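PDB 3PU5: extracellular solute-binding protein from Bordetella parapertussis, which probably captures a small solute, possibly a polyamine, outside the cytoplasmic membrane and hands it to an ABC-type transporter. Local coordinates for residues L18-V21 against R22-A26; K269-C272 against E273-Y277. All coordinates share one frame; numbering follows the deposited sequence.

Contact 1. Residues L18-V21 against R22-A26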
ATOM      1  N   LEU A  18       9.172   8.258  -7.222  1.00 12.99           N
ATOM      2  CA  LEU A  18      10.601   8.526  -7.084  1.00 15.27           C
ATOM      3  C   LEU A  18      10.917  10.029  -6.996  1.00 14.62           C
ATOM      4  O   LEU A  18      11.764  10.452  -6.206  1.00 12.69           O
ATOM      5  CB  LEU A  18      11.385   7.869  -8.233  1.00 15.04           C
ATOM      6  CG  LEU A  18      12.910   7.857  -8.089  1.00 17.45           C
ATOM      7  CD1 LEU A  18      13.536   6.710  -8.887  1.00 17.25           C
ATOM      8  CD2 LEU A  18      13.525   9.186  -8.495  1.00 16.59           C
ATOM      9  N   GLU A  19      10.242  10.824  -7.819  1.00 15.39           N
ATOM     10  CA  GLU A  19      10.446  12.268  -7.820  1.00 17.13           C
ATOM     11  C   GLU A  19      10.092  12.833  -6.456  1.00 14.42           C
ATOM     12  O   GLU A  19      10.743  13.760  -5.955  1.00 15.06           O
ATOM     13  CB  GLU A  19       9.567  12.925  -8.881  1.00 18.65           C
ATOM     14  CG  GLU A  19       9.875  12.477 -10.298  1.00 24.49           C
ATOM     15  CD  GLU A  19       8.864  13.003 -11.306  1.00 29.32           C
ATOM     16  OE1 GLU A  19       7.861  13.637 -10.885  1.00 32.63           O
ATOM     17  OE2 GLU A  19       9.076  12.777 -12.522  1.00 38.55           O
ATOM     18  N   ASN A  20       9.047  12.275  -5.855  1.00 12.37           N
ATOM     19  CA  ASN A  20       8.606  12.777  -4.565  1.00 12.18           C
ATOM     20  C   ASN A  20       9.444  12.292  -3.398  1.00 11.40           C
ATOM     21  O   ASN A  20       9.624  13.023  -2.437  1.00 11.42           O
ATOM     22  CB  ASN A  20       7.112  12.553  -4.367  1.00 12.67           C
ATOM     23  CG  ASN A  20       6.291  13.586  -5.116  1.00 15.70           C
ATOM     24  OD1 ASN A  20       6.130  14.711  -4.647  1.00 12.99           O
ATOM     25  ND2 ASN A  20       5.798  13.222  -6.296  1.00 15.17           N
ATOM     26  N   VAL A  21       9.979  11.075  -3.495  1.00 12.50           N
ATOM     27  CA  VAL A  21      10.968  10.621  -2.529  1.00 11.14           C
ATOM     28  C   VAL A  21      12.188  11.537  -2.567  1.00 11.59           C
ATOM     29  O   VAL A  21      12.719  11.904  -1.530  1.00 10.62           O
ATOM     30  CB  VAL A  21      11.430   9.176  -2.801  1.00 12.22           C
ATOM     31  CG1 VAL A  21      12.625   8.841  -1.908  1.00 10.41           C
ATOM     32  CG2 VAL A  21      10.284   8.187  -2.562  1.00 11.25           C
ATOM     33  N   ARG A  22      12.628  11.900  -3.770  1.00 13.37           N
ATOM     34  CA  ARG A  22      13.777  12.791  -3.927  1.00 13.96           C
ATOM     35  C   ARG A  22      13.480  14.156  -3.314  1.00 12.03           C
ATOM     36  O   ARG A  22      14.253  14.679  -2.517  1.00 13.62           O
ATOM     37  CB  ARG A  22      14.149  12.958  -5.406  1.00 13.98           C
ATOM     38  CG  ARG A  22      15.400  13.827  -5.615  1.00 18.85           C
ATOM     39  CD  ARG A  22      15.732  14.054  -7.090  1.00 20.70           C
ATOM     40  NE  ARG A  22      16.170  12.824  -7.754  1.00 26.55           N
ATOM     41  CZ  ARG A  22      15.549  12.278  -8.797  1.00 29.62           C
ATOM     42  NH1 ARG A  22      14.465  12.858  -9.305  1.00 29.74           N
ATOM     43  NH2 ARG A  22      16.016  11.159  -9.341  1.00 30.37           N
ATOM     44  N   LYS A  23      12.342  14.721  -3.690  1.00 13.78           N
ATOM     45  CA  LYS A  23      11.952  16.056  -3.248  1.00 14.73           C
ATOM     46  C   LYS A  23      11.711  16.156  -1.736  1.00 14.25           C
ATOM     47  O   LYS A  23      12.109  17.135  -1.083  1.00 13.63           O
ATOM     48  CB  LYS A  23      10.690  16.477  -4.001  1.00 13.68           C
ATOM     49  CG  LYS A  23      10.237  17.906  -3.755  1.00 17.73           C
ATOM     50  CD  LYS A  23       8.988  18.209  -4.573  1.00 22.86           C
ATOM     51  CE  LYS A  23       8.615  19.683  -4.527  1.00 29.91           C
ATOM     52  NZ  LYS A  23       7.321  19.934  -5.238  1.00 29.64           N
ATOM     53  N   HIS A  24      11.056  15.145  -1.176  1.00 12.15           N
ATOM     54  CA  HIS A  24      10.569  15.251   0.200  1.00 11.48           C
ATOM     55  C   HIS A  24      11.340  14.442   1.233  1.00 12.75           C
ATOM     56  O   HIS A  24      11.172  14.644   2.442  1.00 11.33           O
ATOM     57  CB  HIS A  24       9.075  14.928   0.250  1.00 11.05           C
ATOM     58  CG  HIS A  24       8.250  15.850  -0.588  1.00 12.03           C
ATOM     59  ND1 HIS A  24       8.114  17.192  -0.299  1.00 12.68           N
ATOM     60  CD2 HIS A  24       7.552  15.639  -1.728  1.00 13.42           C
ATOM     61  CE1 HIS A  24       7.353  17.761  -1.214  1.00 14.09           C
ATOM     62  NE2 HIS A  24       6.999  16.841  -2.095  1.00 13.00           N
HETATM   63  N   MSE A  25      12.190  13.531   0.762  1.00 12.13           N
HETATM   64  CA  MSE A  25      12.996  12.728   1.674  1.00 11.03           C
HETATM   65  C   MSE A  25      14.497  12.881   1.424  1.00 11.94           C
HETATM   66  O   MSE A  25      15.237  13.265   2.323  1.00 11.41           O
HETATM   67  CB  MSE A  25      12.573  11.260   1.597  1.00 10.27           C
HETATM   68  CG  MSE A  25      11.102  11.040   1.963  1.00 10.72           C
HETATM   69 SE   MSE A  25      10.560   9.167   1.880  1.00 19.91          SE
HETATM   70  CE  MSE A  25       8.949   9.305   2.994  1.00  8.92           C
ATOM     71  N   ALA A  26      14.937  12.586   0.202  1.00 10.76           N
ATOM     72  CA  ALA A  26      16.363  12.606  -0.134  1.00 12.91           C
ATOM     73  C   ALA A  26      16.977  14.006  -0.052  1.00 14.76           C
ATOM     74  O   ALA A  26      17.985  14.200   0.617  1.00 15.95           O
ATOM     75  CB  ALA A  26      16.604  11.999  -1.502  1.00 12.69           C
TER

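Contact 2. Residues K269-C272 against E273-Y277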
ATOM      1  N   LYS A 269       5.090  13.813   6.642  1.00 10.17           N
ATOM      2  CA  LYS A 269       4.032  14.733   6.266  1.00 10.04           C
ATOM      3  C   LYS A 269       4.241  15.246   4.845  1.00 10.12           C
ATOM      4  O   LYS A 269       3.312  15.255   4.034  1.00 10.75           O
ATOM      5  CB  LYS A 269       3.951  15.908   7.233  1.00 11.26           C
ATOM      6  CG  LYS A 269       2.812  16.871   6.933  1.00 13.55           C
ATOM      7  CD  LYS A 269       2.876  18.063   7.877  1.00 15.94           C
ATOM      8  CE  LYS A 269       1.514  18.710   8.057  1.00 19.03           C
ATOM      9  NZ  LYS A 269       0.918  19.144   6.783  1.00 20.50           N
ATOM     10  N   ALA A 270       5.458  15.683   4.547  1.00  9.36           N
ATOM     11  CA  ALA A 270       5.735  16.302   3.256  1.00 10.60           C
ATOM     12  C   ALA A 270       5.523  15.310   2.110  1.00 10.01           C
ATOM     13  O   ALA A 270       4.870  15.626   1.127  1.00  9.58           O
ATOM     14  CB  ALA A 270       7.155  16.867   3.230  1.00 11.26           C
ATOM     15  N   PHE A 271       6.061  14.106   2.254  1.00  9.60           N
ATOM     16  CA  PHE A 271       5.921  13.083   1.221  1.00  9.79           C
ATOM     17  C   PHE A 271       4.465  12.620   1.085  1.00 10.36           C
ATOM     18  O   PHE A 271       3.925  12.583  -0.019  1.00 11.28           O
ATOM     19  CB  PHE A 271       6.859  11.895   1.499  1.00 10.39           C
ATOM     20  CG  PHE A 271       6.732  10.764   0.501  1.00 10.25           C
ATOM     21  CD1 PHE A 271       7.271  10.881  -0.777  1.00  9.42           C
ATOM     22  CD2 PHE A 271       6.070   9.589   0.844  1.00 11.21           C
ATOM     23  CE1 PHE A 271       7.162   9.843  -1.694  1.00 12.23           C
ATOM     24  CE2 PHE A 271       5.955   8.546  -0.062  1.00 10.32           C
ATOM     25  CZ  PHE A 271       6.506   8.670  -1.334  1.00 10.16           C
ATOM     26  N   CYS A 272       3.816  12.293   2.200  1.00  8.91           N
ATOM     27  CA  CYS A 272       2.471  11.728   2.117  1.00  9.23           C
ATOM     28  C   CYS A 272       1.427  12.737   1.635  1.00 11.80           C
ATOM     29  O   CYS A 272       0.516  12.381   0.895  1.00 11.97           O
ATOM     30  CB  CYS A 272       2.061  11.092   3.441  1.00  9.56           C
ATOM     31  SG  CYS A 272       3.080   9.664   3.856  1.00  9.37           S
ATOM     32  N   GLU A 273       1.564  13.997   2.038  1.00 10.47           N
ATOM     33  CA  GLU A 273       0.657  15.034   1.553  1.00 13.01           C
ATOM     34  C   GLU A 273       0.786  15.222   0.039  1.00 12.58           C
ATOM     35  O   GLU A 273      -0.206  15.442  -0.663  1.00 12.75           O
ATOM     36  CB  GLU A 273       0.948  16.356   2.259  1.00 13.89           C
ATOM     37  CG  GLU A 273       0.577  16.363   3.737  1.00 15.29           C
ATOM     38  CD  GLU A 273      -0.762  17.016   4.014  1.00 19.82           C
ATOM     39  OE1 GLU A 273      -1.449  17.419   3.050  1.00 21.21           O
ATOM     40  OE2 GLU A 273      -1.129  17.127   5.202  1.00 18.26           O
ATOM     41  N   ALA A 274       2.019  15.155  -0.455  1.00 12.10           N
ATOM     42  CA  ALA A 274       2.288  15.322  -1.882  1.00 12.80           C
ATOM     43  C   ALA A 274       1.711  14.162  -2.705  1.00 11.71           C
ATOM     44  O   ALA A 274       1.204  14.359  -3.812  1.00 10.60           O
ATOM     45  CB  ALA A 274       3.795  15.447  -2.113  1.00 13.46           C
HETATM   46  N   MSE A 275       1.785  12.954  -2.150  1.00 10.36           N
HETATM   47  CA  MSE A 275       1.361  11.750  -2.866  1.00 10.97           C
HETATM   48  C   MSE A 275      -0.070  11.317  -2.558  1.00 10.89           C
HETATM   49  O   MSE A 275      -0.550  10.355  -3.149  1.00 10.53           O
HETATM   50  CB  MSE A 275       2.298  10.582  -2.550  1.00  9.06           C
HETATM   51  CG  MSE A 275       3.704  10.789  -3.037  1.00 11.77           C
HETATM   52 SE   MSE A 275       3.786  10.800  -4.997  1.00 28.13          SE
HETATM   53  CE  MSE A 275       3.216   8.951  -5.356  1.00 15.88           C
ATOM     54  N   TYR A 276      -0.749  12.012  -1.645  1.00  9.21           N
ATOM     55  CA  TYR A 276      -2.048  11.543  -1.138  1.00 11.96           C
ATOM     56  C   TYR A 276      -1.946  10.128  -0.550  1.00 10.82           C
ATOM     57  O   TYR A 276      -2.777   9.254  -0.830  1.00 10.03           O
ATOM     58  CB  TYR A 276      -3.145  11.595  -2.212  1.00 13.44           C
ATOM     59  CG  TYR A 276      -3.547  12.996  -2.634  1.00 15.87           C
ATOM     60  CD1 TYR A 276      -2.640  13.838  -3.266  1.00 20.01           C
ATOM     61  CD2 TYR A 276      -4.836  13.462  -2.434  1.00 16.50           C
ATOM     62  CE1 TYR A 276      -3.002  15.113  -3.663  1.00 25.05           C
ATOM     63  CE2 TYR A 276      -5.209  14.732  -2.820  1.00 17.45           C
ATOM     64  CZ  TYR A 276      -4.292  15.553  -3.434  1.00 24.68           C
ATOM     65  OH  TYR A 276      -4.657  16.819  -3.831  1.00 28.14           O
ATOM     66  N   TYR A 277      -0.914   9.923   0.265  1.00 10.80           N
ATOM     67  CA  TYR A 277      -0.719   8.684   1.011  1.00 10.78           C
ATOM     68  C   TYR A 277      -0.958   8.927   2.496  1.00 11.90           C
ATOM     69  O   TYR A 277      -0.969  10.076   2.960  1.00  9.89           O
ATOM     70  CB  TYR A 277       0.718   8.182   0.872  1.00  9.90           C
ATOM     71  CG  TYR A 277       1.116   7.641  -0.485  1.00 11.32           C
ATOM     72  CD1 TYR A 277       0.171   7.157  -1.387  1.00 12.54           C
ATOM     73  CD2 TYR A 277       2.451   7.585  -0.849  1.00 10.42           C
ATOM     74  CE1 TYR A 277       0.557   6.646  -2.623  1.00 11.52           C
ATOM     75  CE2 TYR A 277       2.843   7.081  -2.075  1.00 11.45           C
ATOM     76  CZ  TYR A 277       1.899   6.610  -2.953  1.00 12.98           C
ATOM     77  OH  TYR A 277       2.316   6.106  -4.166  1.00 12.21           O
TER

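Contact 1. Residues L18-V21 against R22-A26
In Asn20 and His24 CG stands beside the backbone N, anti to the carbonyl carbon (chi1 -79° and -60°), which sets amide and imidazole side by side, pointing the same way from one flank of the helix. The two flat groups are nearly coplanar, and Asn20 OD1 meets the ring at its edge, 3.4 Å from His24 CD2. Lys23 CG covers one face of the same imidazole, while Asn20 ND2 is hydrogen-bonded to the carbonyl of Ser16, a turn earlier. On another side, Arg22 bends at chi3 and brings its guanidinium against Leu18, whose methyl CD2 lies over one face, 3.3 Å from Arg22 NH2. All this sits on helix 15-33, the crossover helix of a beta-alpha-beta unit between parallel strands 7-12 and 36-41; Leu18, Val21 and Arg22 rest on the second of these strands. The helix is not regular throughout: a wider pi-type turn spans 22-26. Val21 O therefore accepts two amides, Met25 N from above the carbonyl plane and Ala26 N within it, each at 2.9 Å. The second bond is the straighter, 167° at the hydrogen. Beside this shared acceptor, Val21 CG1 packs 4.3 Å from Met25 CB.

Contact 2. Residues K269-C272 against E273-Y277
Cys272, Glu273 and Phe271 carry most of this contact, which covers the last two turns of helix 265-275 and the residues that leave it. Cys272 O accepts Tyr277 N at 2.9 Å, a bond five residues along that closes the helix end, where Tyr276 takes a positive phi of 56°. The folded-back chain then lays Tyr277 CB beside the sulfur, 4.1 Å from Cys272 SG. Phe271 turns its ring toward the same end. Met275 CG sits over one face of it, offset toward the rim, in a CH-pi contact 4.1 Å from the Phe271 ring centroid, and the selenium lies obliquely, farther out, in a Met-aromatic contact. Phe271 CE2 meets the edge of the Tyr277 ring, 3.7 Å from Tyr277 CD2, with the two planes inclined at 57°. Met275 CB lies over one face of that tyrosine ring, toward its rim, so the selenomethionine touches both aromatics. Glu273, bent at chi2, meets Lys269, bent at chi4, in a salt bridge whose hydrogen bond, Lys269 NZ to Glu273 OE2, is weak at 3.3 Å. Glu273 OE2 also accepts Ser287 N, so lysine and backbone amide share this oxygen, and the nearby positive charge would probably favour the ionised carboxylate.

How the contacts relate
From the N terminus, the chain runs through strand 7-12 into helix 15-33, where contact 1 lies within about two turns of one helix and closes no loop, before the crossover reaches strand 36-41. Contact 2, equally local, follows in series far down the chain, at the end of helix 265-275; neither encloses nor crosses the other. In space, however, their centres are about 10 Å apart and the two helices touch. Ala274 CB lies 3.5 Å from His24 NE2 and also meets the Asn20 amide, whose ND2 packs against the selenium of Met275. Phe271 reaches Val21 and Met25. Helix 265-275, late in the chain, thus packs against the crossover helix of the N-terminal beta-alpha-beta unit.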